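Long-range contact in secreted protein (Streptomyces lividans TK24, PDB 5LXZ), which is a copper-radical protein of the AA5 family, related to galactose oxidase, and probably acts as an oxidase that uses molecular oxygen: residues 37-45 / 56-64. The protein carries 1 engineered substitution. Numbering follows the deposited sequence.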
loop_
_atom_site.group_PDB
_atom_site.type_symbol
_atom_site.label_atom_id
_atom_site.label_comp_id
_atom_site.label_asym_id
_atom_site.label_seq_id
_atom_site.Cartn_x
_atom_site.Cartn_y
_atom_site.Cartn_z
ATOM N N GLY A 37 -2.451 3.630 21.149
ATOM C CA GLY A 37 -1.283 2.841 21.334
ATOM C C GLY A 37 -1.449 1.390 20.921
ATOM O O GLY A 37 -0.490 0.638 20.987
ATOM N N LYS A 38 -2.646 1.017 20.487
ATOM C CA LYS A 38 -2.920 -0.335 20.049
ATOM C C LYS A 38 -2.828 -0.418 18.538
ATOM O O LYS A 38 -2.899 0.613 17.845
ATOM C CB LYS A 38 -4.286 -0.740 20.544
ATOM C CG LYS A 38 -4.319 -0.670 22.079
ATOM C CD LYS A 38 -5.614 -1.180 22.590
ATOM C CE LYS A 38 -5.806 -0.879 24.068
ATOM N NZ LYS A 38 -7.133 -1.443 24.455
ATOM N N VAL A 39 -2.666 -1.632 18.038
ATOM C CA VAL A 39 -2.521 -1.860 16.602
ATOM C C VAL A 39 -3.734 -2.569 16.076
ATOM O O VAL A 39 -4.108 -3.641 16.579
ATOM C CB VAL A 39 -1.269 -2.676 16.300
ATOM C CG1 VAL A 39 -1.106 -2.913 14.812
ATOM C CG2 VAL A 39 -0.028 -2.003 16.880
ATOM N N LEU A 40 -4.342 -1.982 15.049
ATOM C CA LEU A 40 -5.429 -2.596 14.309
ATOM C C LEU A 40 -4.811 -3.511 13.255
ATOM O O LEU A 40 -3.945 -3.077 12.489
ATOM C CB LEU A 40 -6.270 -1.529 13.640
ATOM C CG LEU A 40 -7.443 -2.055 12.817
ATOM C CD1 LEU A 40 -8.502 -2.599 13.736
ATOM C CD2 LEU A 40 -7.954 -0.959 11.870
ATOM N N MET A 41 -5.209 -4.774 13.236
ATOM C CA MET A 41 -4.692 -5.758 12.298
ATOM C C MET A 41 -5.861 -6.311 11.506
ATOM O O MET A 41 -6.754 -6.976 12.080
ATOM C CB MET A 41 -3.973 -6.859 13.072
ATOM C CG MET A 41 -2.830 -6.303 13.916
ATOM S SD MET A 41 -2.093 -7.500 15.035
ATOM C CE MET A 41 -1.144 -8.399 13.812
ATOM N N VAL A 42 -5.877 -6.079 10.205
ATOM C CA VAL A 42 -7.024 -6.407 9.386
ATOM C C VAL A 42 -6.668 -7.522 8.414
ATOM O O VAL A 42 -5.706 -7.434 7.659
ATOM C CB VAL A 42 -7.565 -5.200 8.603
ATOM C CG1 VAL A 42 -8.840 -5.567 7.877
ATOM C CG2 VAL A 42 -7.798 -4.013 9.518
ATOM N N ALA A 43 -7.446 -8.591 8.499
ATOM C CA ALA A 43 -7.357 -9.670 7.572
ATOM C C ALA A 43 -8.465 -9.646 6.546
ATOM O O ALA A 43 -8.246 -10.038 5.421
ATOM C CB ALA A 43 -7.408 -10.996 8.333
ATOM N N GLY A 44 -9.669 -9.235 6.929
ATOM C CA GLY A 44 -10.815 -9.520 6.073
ATOM C C GLY A 44 -10.903 -11.031 5.920
ATOM O O GLY A 44 -10.702 -11.753 6.903
ATOM N N SER A 45 -11.162 -11.502 4.710
ATOM C CA SER A 45 -11.158 -12.933 4.453
ATOM C C SER A 45 -9.748 -13.502 4.331
ATOM O O SER A 45 -9.568 -14.710 4.240
ATOM C CB SER A 45 -11.967 -13.263 3.210
ATOM O OG SER A 45 -11.427 -12.584 2.093
ATOM N N GLN A 56 -16.317 -15.061 6.058
ATOM C CA GLN A 56 -15.598 -15.056 7.315
ATOM C C GLN A 56 -14.519 -13.948 7.261
ATOM O O GLN A 56 -13.564 -14.070 6.502
ATOM C CB GLN A 56 -14.936 -16.426 7.519
ATOM C CG GLN A 56 -14.036 -16.501 8.738
ATOM C CD GLN A 56 -14.775 -16.158 10.005
ATOM O OE1 GLN A 56 -15.895 -16.647 10.233
ATOM N NE2 GLN A 56 -14.173 -15.314 10.850
ATOM N N TYR A 57 -14.725 -12.896 8.043
ATOM C CA TYR A 57 -13.888 -11.691 7.975
ATOM C C TYR A 57 -13.325 -11.412 9.340
ATOM O O TYR A 57 -14.034 -11.482 10.341
ATOM C CB TYR A 57 -14.712 -10.475 7.557
ATOM C CG TYR A 57 -15.522 -10.671 6.315
ATOM C CD1 TYR A 57 -15.023 -11.325 5.207
ATOM C CD2 TYR A 57 -16.836 -10.212 6.286
ATOM C CE1 TYR A 57 -15.813 -11.522 4.090
ATOM C CE2 TYR A 57 -17.594 -10.357 5.166
ATOM C CZ TYR A 57 -17.098 -11.002 4.072
ATOM O OH TYR A 57 -17.839 -11.185 2.918
ATOM N N ASP A 58 -12.027 -11.129 9.408
ATOM C CA ASP A 58 -11.357 -11.022 10.669
ATOM C C ASP A 58 -10.561 -9.706 10.827
ATOM O O ASP A 58 -9.905 -9.240 9.888
ATOM C CB ASP A 58 -10.382 -12.209 10.824
ATOM C CG ASP A 58 -11.106 -13.502 11.221
ATOM O OD1 ASP A 58 -11.373 -13.697 12.422
ATOM O OD2 ASP A 58 -11.393 -14.299 10.338
ATOM N N THR A 59 -10.623 -9.171 12.023
ATOM C CA THR A 59 -9.821 -8.063 12.497
ATOM C C THR A 59 -9.390 -8.369 13.913
ATOM O O THR A 59 -10.141 -9.000 14.678
ATOM C CB THR A 59 -10.649 -6.756 12.495
ATOM O OG1 THR A 59 -11.034 -6.472 11.157
ATOM C CG2 THR A 59 -9.879 -5.568 13.073
ATOM N N ARG A 60 -8.180 -7.928 14.271
ATOM C CA ARG A 60 -7.715 -7.914 15.643
ATOM C C ARG A 60 -7.296 -6.547 16.108
ATOM O O ARG A 60 -6.888 -5.716 15.313
ATOM C CB ARG A 60 -6.540 -8.867 15.840
ATOM C CG ARG A 60 -6.742 -10.277 15.300
ATOM C CD ARG A 60 -7.756 -11.058 16.100
ATOM N NE ARG A 60 -7.940 -12.359 15.451
ATOM C CZ ARG A 60 -8.960 -12.749 14.686
ATOM N NH1 ARG A 60 -10.016 -11.988 14.469
ATOM N NH2 ARG A 60 -8.941 -13.962 14.136
ATOM N N ILE A 61 -7.370 -6.317 17.412
ATOM C CA ILE A 61 -6.674 -5.223 18.086
ATOM C C ILE A 61 -5.667 -5.826 19.028
ATOM O O ILE A 61 -6.023 -6.677 19.876
ATOM C CB ILE A 61 -7.637 -4.356 18.868
ATOM C CG1 ILE A 61 -8.493 -3.589 17.896
ATOM C CG2 ILE A 61 -6.877 -3.415 19.836
ATOM C CD1 ILE A 61 -9.544 -2.775 18.568
ATOM N N TRP A 62 -4.409 -5.415 18.880
ATOM C CA TRP A 62 -3.310 -5.929 19.652
ATOM C C TRP A 62 -2.763 -4.803 20.495
ATOM O O TRP A 62 -2.502 -3.705 19.992
ATOM C CB TRP A 62 -2.244 -6.469 18.722
ATOM C CG TRP A 62 -0.949 -6.841 19.370
ATOM C CD1 TRP A 62 -0.760 -7.720 20.401
ATOM C CD2 TRP A 62 0.348 -6.364 19.011
ATOM N NE1 TRP A 62 0.584 -7.810 20.717
ATOM C CE2 TRP A 62 1.288 -6.998 19.867
ATOM C CE3 TRP A 62 0.808 -5.437 18.060
ATOM C CZ2 TRP A 62 2.670 -6.734 19.802
ATOM C CZ3 TRP A 62 2.177 -5.176 17.993
ATOM C CH2 TRP A 62 3.086 -5.826 18.847
ATOM N N ASP A 63 -2.623 -5.054 21.802
ATOM C CA ASP A 63 -2.034 -4.087 22.717
ATOM C C ASP A 63 -0.590 -4.505 22.901
ATOM O O ASP A 63 -0.315 -5.529 23.541
ATOM C CB ASP A 63 -2.804 -4.093 24.026
ATOM C CG ASP A 63 -2.252 -3.132 25.046
ATOM O OD1 ASP A 63 -1.090 -2.755 24.969
ATOM O OD2 ASP A 63 -3.021 -2.757 25.949
ATOM N N PRO A 64 0.353 -3.753 22.317
ATOM C CA PRO A 64 1.737 -4.171 22.434
ATOM C C PRO A 64 2.307 -4.049 23.843
ATOM O O PRO A 64 3.294 -4.728 24.107
ATOM C CB PRO A 64 2.490 -3.276 21.450
ATOM C CG PRO A 64 1.569 -2.193 21.096
ATOM C CD PRO A 64 0.179 -2.589 21.423
HETATM O O HOH W 1 -5.358 -3.816 26.201
HETATM O O HOH W 2 -10.082 -14.266 7.867
#
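Val39 pairs with Trp62 and Met41 with Arg60 as hydrogen-bonded pairs of two antiparallel strands, 39-44 and 58-62, neighbours in one blade of a kelch beta-propeller like that of galactose oxidase. Four nearly straight N-H...O bonds join these pairs. Then the register slips by one residue in a classic beta bulge: Asp58 O takes both Ala43 N (2.9 Å) and Gly44 N (3.0 Å), the latter on a lone pair. Gly44 O receives Asp58 N from above its carbonyl plane.

The carboxylate of Asp58 is the polar hub beside the bulge. In an end-on salt bridge, Arg60 NH1 and NH2 both reach Asp58 OD1, each at 3.0 Å, while Gln56 NE2 meets Asp58 OD2. A water donates to both Asp58 OD2 and Gly44 O, tying the carboxylate back to the partner strand. Arg60 is further anchored through NE on Tyr24 O. Were Asp58 an alanine, the Arg60 guanidinium would probably lose its countercharge, Gln56 NE2 its acceptor, and the water its link from Gly44 O to a carboxylate.

Apolar contacts line both faces. Val39 CG2, anti to its carbonyl carbon, comes obliquely to Trp62 CE3 at 3.7 Å. Met41 SD lies 3.8 Å from Trp62 CB and obliquely beside the indole, a Met-aromatic contact; Phe20 packs edge-to-face on the same tryptophan. Across the sheet, Leu40 and Ile61 both touch Phe229 of strand 226-230. Thr59 CG2 stands anti to the backbone N (OG1 chi1 -62°), which brings it tightly against Leu40 CD1 at 3.3 Å.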